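Local structure of putative aldo/keto reductase (Salmonella enterica subsp. enterica serovar Typhimurium, 4R9O) at residues Q6-G14 / Q203-A211; T104-A113 / D141-L149. The protein probably acts as an NADP-dependent oxidoreductase of the aldo/keto reductase family, built as a TIM barrel, with its physiological substrate not established. All coordinates share one frame; numbering follows the deposited sequence. Where two conformers were deposited one is given.

Contact 1: residues Q6-G14 / Q203-A211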
# COMPACT_ATOMS: atom_id res chain seq x y z
N GLN C 6 4.91 24.20 33.46
CA GLN C 6 4.67 25.46 32.76
C GLN C 6 3.21 25.58 32.32
O GLN C 6 2.54 24.57 32.06
CB GLN C 6 5.61 25.58 31.56
CG GLN C 6 5.51 26.89 30.80
CD GLN C 6 6.16 26.82 29.43
OE1 GLN C 6 6.84 25.84 29.10
NE2 GLN C 6 5.95 27.86 28.62
N ARG C 7 2.70 26.80 32.24
CA ARG C 7 1.37 27.04 31.70
C ARG C 7 1.50 27.58 30.29
O ARG C 7 2.47 28.27 29.98
CB ARG C 7 0.58 28.00 32.59
CG ARG C 7 0.54 27.56 34.04
CD ARG C 7 -0.60 28.22 34.79
NE ARG C 7 -1.90 27.97 34.16
CZ ARG C 7 -2.53 26.80 34.17
NH1 ARG C 7 -3.71 26.68 33.57
NH2 ARG C 7 -1.99 25.75 34.77
N VAL C 8 0.55 27.24 29.42
CA VAL C 8 0.67 27.57 28.02
C VAL C 8 -0.67 28.01 27.45
O VAL C 8 -1.72 27.47 27.81
CB VAL C 8 1.23 26.38 27.19
CG1 VAL C 8 2.68 26.08 27.57
CG2 VAL C 8 0.37 25.14 27.37
N THR C 9 -0.65 29.01 26.58
CA THR C 9 -1.84 29.37 25.82
C THR C 9 -1.90 28.47 24.59
O THR C 9 -1.01 28.50 23.75
CB THR C 9 -1.82 30.85 25.41
OG1 THR C 9 -1.65 31.66 26.57
CG2 THR C 9 -3.13 31.23 24.73
N ILE C 10 -2.95 27.66 24.48
CA ILE C 10 -2.96 26.61 23.47
C ILE C 10 -3.33 27.10 22.07
O ILE C 10 -3.02 26.43 21.08
CB ILE C 10 -3.90 25.47 23.86
CG1 ILE C 10 -5.36 25.92 23.76
CG2 ILE C 10 -3.57 25.00 25.28
CD1 ILE C 10 -6.35 24.84 24.08
N ALA C 11 -3.95 28.27 21.98
CA ALA C 11 -4.40 28.82 20.69
C ALA C 11 -4.58 30.33 20.84
O ALA C 11 -4.73 30.80 21.97
CB ALA C 11 -5.70 28.14 20.26
N PRO C 12 -4.59 31.06 19.72
CA PRO C 12 -5.03 32.46 19.74
C PRO C 12 -6.45 32.58 20.30
O PRO C 12 -7.34 31.85 19.84
CB PRO C 12 -4.97 32.88 18.27
CG PRO C 12 -3.98 31.95 17.65
CD PRO C 12 -4.13 30.65 18.38
N GLN C 13 -6.64 33.46 21.28
CA GLN C 13 -7.89 33.62 22.02
C GLN C 13 -8.23 32.39 22.87
O GLN C 13 -9.30 32.33 23.49
CB GLN C 13 -9.07 33.92 21.08
CG GLN C 13 -8.76 34.84 19.91
CD GLN C 13 -9.22 34.25 18.58
OE1 GLN C 13 -10.41 33.95 18.40
NE2 GLN C 13 -8.29 34.07 17.66
N GLY C 14 -7.31 31.42 22.91
CA GLY C 14 -7.57 30.15 23.57
C GLY C 14 -7.33 30.18 25.06
O GLY C 14 -6.80 31.15 25.60
N GLN C 203 0.93 24.04 13.59
CA GLN C 203 2.00 25.02 13.74
C GLN C 203 1.67 26.30 12.98
O GLN C 203 1.88 27.40 13.48
CB GLN C 203 3.35 24.47 13.27
CG GLN C 203 4.46 25.48 13.47
CD GLN C 203 5.81 25.09 12.88
OE1 GLN C 203 6.11 23.92 12.66
NE2 GLN C 203 6.64 26.10 12.64
N GLN C 204 1.13 26.18 11.77
CA GLN C 204 0.86 27.35 10.95
C GLN C 204 -0.17 28.25 11.63
O GLN C 204 -0.02 29.47 11.67
CB GLN C 204 0.36 26.95 9.56
CG GLN C 204 0.05 28.13 8.66
CD GLN C 204 -0.44 27.71 7.28
OE1 GLN C 204 -0.04 26.66 6.77
NE2 GLN C 204 -1.30 28.52 6.68
N LEU C 205 -1.21 27.63 12.17
CA LEU C 205 -2.29 28.36 12.83
C LEU C 205 -1.96 28.75 14.27
O LEU C 205 -2.76 29.41 14.92
CB LEU C 205 -3.58 27.53 12.81
CG LEU C 205 -4.15 27.23 11.43
CD1 LEU C 205 -5.46 26.47 11.56
CD2 LEU C 205 -4.37 28.51 10.68
N ARG C 206 -0.78 28.35 14.75
CA ARG C 206 -0.34 28.57 16.13
C ARG C 206 -1.30 27.95 17.15
O ARG C 206 -1.57 28.53 18.21
CB ARG C 206 -0.17 30.06 16.41
CG ARG C 206 0.79 30.74 15.41
CD ARG C 206 1.22 32.13 15.84
NE ARG C 206 2.09 32.73 14.83
CZ ARG C 206 3.40 32.51 14.75
NH1 ARG C 206 4.02 31.73 15.63
NH2 ARG C 206 4.11 33.10 13.79
N ILE C 207 -1.81 26.78 16.80
CA ILE C 207 -2.68 25.98 17.66
C ILE C 207 -1.90 24.78 18.14
O ILE C 207 -1.34 24.03 17.33
CB ILE C 207 -3.96 25.54 16.92
CG1 ILE C 207 -4.82 26.77 16.61
CG2 ILE C 207 -4.73 24.48 17.72
CD1 ILE C 207 -5.89 26.55 15.59
N ARG C 208 -1.85 24.58 19.45
CA ARG C 208 -1.06 23.50 20.00
C ARG C 208 -1.91 22.24 20.22
O ARG C 208 -2.98 22.29 20.83
CB ARG C 208 -0.38 23.95 21.30
CG ARG C 208 0.61 25.08 21.06
CD ARG C 208 1.15 25.70 22.35
NE ARG C 208 2.04 24.80 23.09
CZ ARG C 208 2.97 25.21 23.95
NH1 ARG C 208 3.14 26.51 24.17
NH2 ARG C 208 3.73 24.33 24.58
N PRO C 209 -1.43 21.10 19.70
CA PRO C 209 -2.19 19.87 19.87
C PRO C 209 -2.01 19.24 21.24
O PRO C 209 -0.91 19.30 21.81
CB PRO C 209 -1.62 18.95 18.79
CG PRO C 209 -0.18 19.42 18.66
CD PRO C 209 -0.19 20.90 18.92
N MET C 210 -3.08 18.66 21.79
CA MET C 210 -2.94 17.73 22.91
C MET C 210 -2.59 16.37 22.31
O MET C 210 -3.21 15.94 21.34
CB MET C 210 -4.23 17.64 23.73
CG MET C 210 -4.74 18.97 24.26
SD MET C 210 -6.44 18.87 24.87
CE MET C 210 -6.21 17.82 26.31
N ALA C 211 -1.59 15.71 22.88
CA ALA C 211 -1.07 14.48 22.28
C ALA C 211 -1.46 13.26 23.11
O ALA C 211 -1.17 13.19 24.31
CB ALA C 211 0.45 14.58 22.12
O HOH W 1 -0.99 29.13 20.76
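Arg208 and Ile10 are tied directly through their main chains: Arg208 N donates to Ile10 O at 2.7 Å, with the N-H pointing almost straight at the oxygen (171°). The same carbonyl oxygen also receives a weaker CA-H...O contact from Ile207, whose CA lies 3.5 Å from Ile10 O. A water extends this backbone link on the flank of the direct bond, donating one hydrogen to Thr9 O at 3.1 Å and the other to Arg206 O at 2.7 Å. Two carbonyls that could not bond to each other are thus joined.

The loop 206-209 is shaped for this by the Schellman motif that ends helix 198-205, in which Arg206 takes a positive phi of 59°. Its guanidinium leads away from the contact to a salt bridge with Asp140 of a second subunit. Residues 7-9 pair antiparallel with strand 16-23 in the N-terminal hairpin, which in aldo/keto reductases closes the bottom of the (beta/alpha)8 barrel; the loop that leads from helix 198-205 into strand 210-212, at the same end of the barrel, meets that hairpin.

Side-chain packing is led by Arg208. A bend at chi3 (70°) turns its guanidinium across Val8, the two side chains meeting at about a right angle. Val8 CB sits 3.5 Å above one face of the planar group, displaced toward the rim, and Val8 CG1 approaches Arg208 NH1 to 3.5 Å. The charged group is therefore covered on this side by a purely aliphatic neighbour, while Arg208 NE is hydrogen-bonded to Gln259 O. Where the chain enters the type II beta turn from Ala11 to Gly14, Ala11 CB meets Ile207 CG1 at 4.0 Å, and Leu261 of the adjoining barrel strand touches the side chains of Val8, Ile10 and Arg208.

Contact 2: residues T104-A113 / D141-L149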
# COMPACT_ATOMS: atom_id res chain seq x y z
N THR C 104 -22.97 13.15 15.53
CA THR C 104 -22.53 14.54 15.64
C THR C 104 -23.64 15.53 15.31
O THR C 104 -23.37 16.67 14.94
CB THR C 104 -21.30 14.82 14.74
OG1 THR C 104 -21.58 14.41 13.39
CG2 THR C 104 -20.08 14.07 15.26
N ASP C 105 -24.89 15.10 15.45
CA ASP C 105 -26.02 15.98 15.27
C ASP C 105 -26.07 17.04 16.38
O ASP C 105 -25.53 16.85 17.47
CB ASP C 105 -27.32 15.17 15.24
CG ASP C 105 -27.30 14.08 14.17
OD1 ASP C 105 -26.93 14.38 13.01
OD2 ASP C 105 -27.63 12.91 14.49
N ARG C 106 -26.73 18.16 16.09
CA ARG C 106 -26.84 19.29 17.00
C ARG C 106 -27.40 18.94 18.39
O ARG C 106 -26.84 19.35 19.41
CB ARG C 106 -27.72 20.37 16.36
CG ARG C 106 -27.77 21.69 17.13
CD ARG C 106 -29.08 22.44 16.84
NE ARG C 106 -30.19 21.85 17.59
CZ ARG C 106 -30.71 22.36 18.71
NH1 ARG C 106 -30.23 23.49 19.21
NH2 ARG C 106 -31.71 21.74 19.31
N ARG C 107 -28.50 18.20 18.44
CA ARG C 107 -29.14 17.97 19.73
C ARG C 107 -28.33 16.98 20.58
O ARG C 107 -28.23 17.14 21.80
CB ARG C 107 -30.59 17.50 19.55
CG ARG C 107 -31.28 17.22 20.88
CD ARG C 107 -32.77 16.90 20.79
NE ARG C 107 -33.15 15.90 21.80
CZ ARG C 107 -34.10 16.07 22.71
NH1 ARG C 107 -34.37 15.10 23.59
NH2 ARG C 107 -34.78 17.21 22.77
N HIS C 108 -27.72 15.99 19.94
CA HIS C 108 -26.83 15.07 20.66
C HIS C 108 -25.61 15.78 21.28
O HIS C 108 -25.21 15.48 22.40
CB HIS C 108 -26.35 13.95 19.74
CG HIS C 108 -25.38 13.01 20.39
ND1 HIS C 108 -25.77 12.01 21.24
CD2 HIS C 108 -24.03 12.94 20.32
CE1 HIS C 108 -24.71 11.35 21.67
NE2 HIS C 108 -23.63 11.90 21.13
N ILE C 109 -25.03 16.71 20.55
CA ILE C 109 -23.89 17.46 21.06
C ILE C 109 -24.33 18.25 22.30
O ILE C 109 -23.66 18.24 23.34
CB ILE C 109 -23.30 18.40 19.99
CG1 ILE C 109 -22.71 17.56 18.84
CG2 ILE C 109 -22.26 19.32 20.61
CD1 ILE C 109 -22.27 18.37 17.58
N ILE C 110 -25.47 18.92 22.19
CA ILE C 110 -25.98 19.71 23.29
C ILE C 110 -26.30 18.82 24.49
O ILE C 110 -25.91 19.13 25.61
CB ILE C 110 -27.23 20.51 22.88
CG1 ILE C 110 -26.85 21.55 21.82
CG2 ILE C 110 -27.90 21.15 24.09
CD1 ILE C 110 -27.99 22.43 21.37
N LEU C 111 -27.00 17.72 24.25
CA LEU C 111 -27.40 16.82 25.33
C LEU C 111 -26.18 16.13 25.96
O LEU C 111 -26.16 15.91 27.16
CB LEU C 111 -28.40 15.78 24.83
CG LEU C 111 -29.78 16.33 24.44
CD1 LEU C 111 -30.72 15.21 24.01
CD2 LEU C 111 -30.42 17.19 25.54
N SER C 112 -25.17 15.81 25.15
CA SER C 112 -23.93 15.23 25.68
C SER C 112 -23.19 16.17 26.62
O SER C 112 -22.76 15.77 27.70
CB SER C 112 -23.00 14.83 24.54
OG SER C 112 -23.58 13.80 23.77
N ALA C 113 -23.04 17.43 26.21
CA ALA C 113 -22.39 18.44 27.03
C ALA C 113 -23.14 18.65 28.34
O ALA C 113 -22.53 18.83 29.40
CB ALA C 113 -22.29 19.75 26.28
N ASP C 141 -24.41 22.19 11.68
CA ASP C 141 -25.10 21.62 12.83
C ASP C 141 -24.22 21.67 14.08
O ASP C 141 -24.70 22.03 15.16
CB ASP C 141 -25.51 20.18 12.54
CG ASP C 141 -26.71 20.10 11.63
OD1 ASP C 141 -27.36 21.14 11.36
OD2 ASP C 141 -27.01 18.97 11.18
N VAL C 142 -22.95 21.30 13.92
CA VAL C 142 -21.99 21.38 15.01
C VAL C 142 -21.84 22.83 15.47
O VAL C 142 -21.87 23.11 16.66
CB VAL C 142 -20.61 20.81 14.60
CG1 VAL C 142 -19.58 20.95 15.74
CG2 VAL C 142 -20.76 19.36 14.16
N ALA C 143 -21.72 23.74 14.50
CA ALA C 143 -21.62 25.17 14.80
C ALA C 143 -22.84 25.66 15.59
O ALA C 143 -22.69 26.44 16.52
CB ALA C 143 -21.47 25.99 13.52
N GLU C 144 -24.04 25.24 15.21
CA GLU C 144 -25.23 25.63 15.97
C GLU C 144 -25.10 25.17 17.42
O GLU C 144 -25.33 25.94 18.34
CB GLU C 144 -26.51 25.06 15.35
CG GLU C 144 -26.95 25.71 14.05
CD GLU C 144 -28.24 25.12 13.50
OE1 GLU C 144 -28.34 24.96 12.26
OE2 GLU C 144 -29.16 24.83 14.29
N ALA C 145 -24.71 23.91 17.61
CA ALA C 145 -24.57 23.37 18.96
C ALA C 145 -23.53 24.16 19.75
O ALA C 145 -23.79 24.61 20.87
CB ALA C 145 -24.21 21.89 18.92
N PHE C 146 -22.35 24.34 19.15
CA PHE C 146 -21.27 25.08 19.80
C PHE C 146 -21.71 26.50 20.13
O PHE C 146 -21.43 26.99 21.23
CB PHE C 146 -20.01 25.11 18.91
CG PHE C 146 -19.23 23.82 18.90
CD1 PHE C 146 -18.01 23.75 18.24
CD2 PHE C 146 -19.71 22.68 19.53
CE1 PHE C 146 -17.28 22.56 18.22
CE2 PHE C 146 -18.99 21.49 19.50
CZ PHE C 146 -17.76 21.44 18.84
N GLN C 147 -22.40 27.17 19.19
CA GLN C 147 -22.96 28.50 19.43
C GLN C 147 -23.86 28.54 20.65
O GLN C 147 -23.77 29.45 21.48
CB GLN C 147 -23.77 28.99 18.22
CG GLN C 147 -22.97 29.38 16.99
CD GLN C 147 -21.51 29.56 17.28
OE1 GLN C 147 -20.71 28.64 17.11
NE2 GLN C 147 -21.14 30.75 17.74
N HIS C 148 -24.76 27.56 20.75
CA HIS C 148 -25.69 27.55 21.85
C HIS C 148 -24.97 27.35 23.18
O HIS C 148 -25.24 28.04 24.15
CB HIS C 148 -26.74 26.46 21.66
CG HIS C 148 -27.66 26.31 22.83
ND1 HIS C 148 -27.56 25.27 23.73
CD2 HIS C 148 -28.66 27.10 23.28
CE1 HIS C 148 -28.48 25.40 24.66
NE2 HIS C 148 -29.16 26.50 24.41
N LEU C 149 -24.04 26.40 23.20
CA LEU C 149 -23.30 26.08 24.42
C LEU C 149 -22.42 27.25 24.86
O LEU C 149 -22.22 27.50 26.06
CB LEU C 149 -22.44 24.82 24.18
CG LEU C 149 -23.07 23.44 24.37
CD1 LEU C 149 -24.43 23.34 23.72
CD2 LEU C 149 -22.18 22.35 23.81
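Ile110 lies against Leu149 and His148 and can be followed outward atom by atom. Its CB has Leu149 CD1 at 4.1 Å. At the branch, CG1 presses closer, 3.6 Å from the same Leu149 CD1, and also touches Ala145 CB, because a chi1 of -66° sets CG1 anti to the carbonyl carbon and swings it toward the other helix. CG2, the second branch, skirts both Leu149 CD1 and the imidazole of His148. The tip, CD1, ends 3.7 Å from His148 ND1, coming obliquely to the ring. That nitrogen is buried by the contact and has no polar partner in the model.

Helices 106-119 and 139-151 are neighbours in the outer layer of the (beta/alpha)8 barrel, one on each side of strand 125-130 in the chain, and they run roughly parallel. Their axes come within 8.5 Å and cross at -33°. The small side chain of Ala145 is consistent with this close approach: its CB is met by Ile109 CG2 at 3.6 Å and by Ile110 CG1 as well. Ile109 CG2 also reaches the edge of the Phe146 ring, near the ring plane, with CE2 at 4.1 Å, and Ile109 CD1 crosses toward Val142 CG2 at 3.9 Å. Phe146 stacks on Phe158, and Val142 and Leu149 touch strand 125-130, which carries the packing down to the barrel. Nearer the surface, Arg106 and Glu144 cross at about a right angle; Arg106 CD touches Glu144 OE2 at 3.5 Å, but the carboxylate oxygen lies well out of the guanidinium plane and no N-H points at it.

Contact 1 and contact 2 hold different parts of one barrel and share no residues; their centres are 23 Å apart, and their nearest atoms about 11 Å. Contact 2 is nested in the chain between the two segments that contact 1 brings together. The first joins the N-terminal hairpin to a loop below the barrel strands and is only partly buried, which suits its mixed chemistry of main-chain bonding, a bridging water and a guanidinium laid on an aliphatic group. The second lies between two outer helices and is largely buried; aliphatic side chains, alanines among them, make up the greater part of it, with the Arg106-Glu144 approach toward its more exposed side.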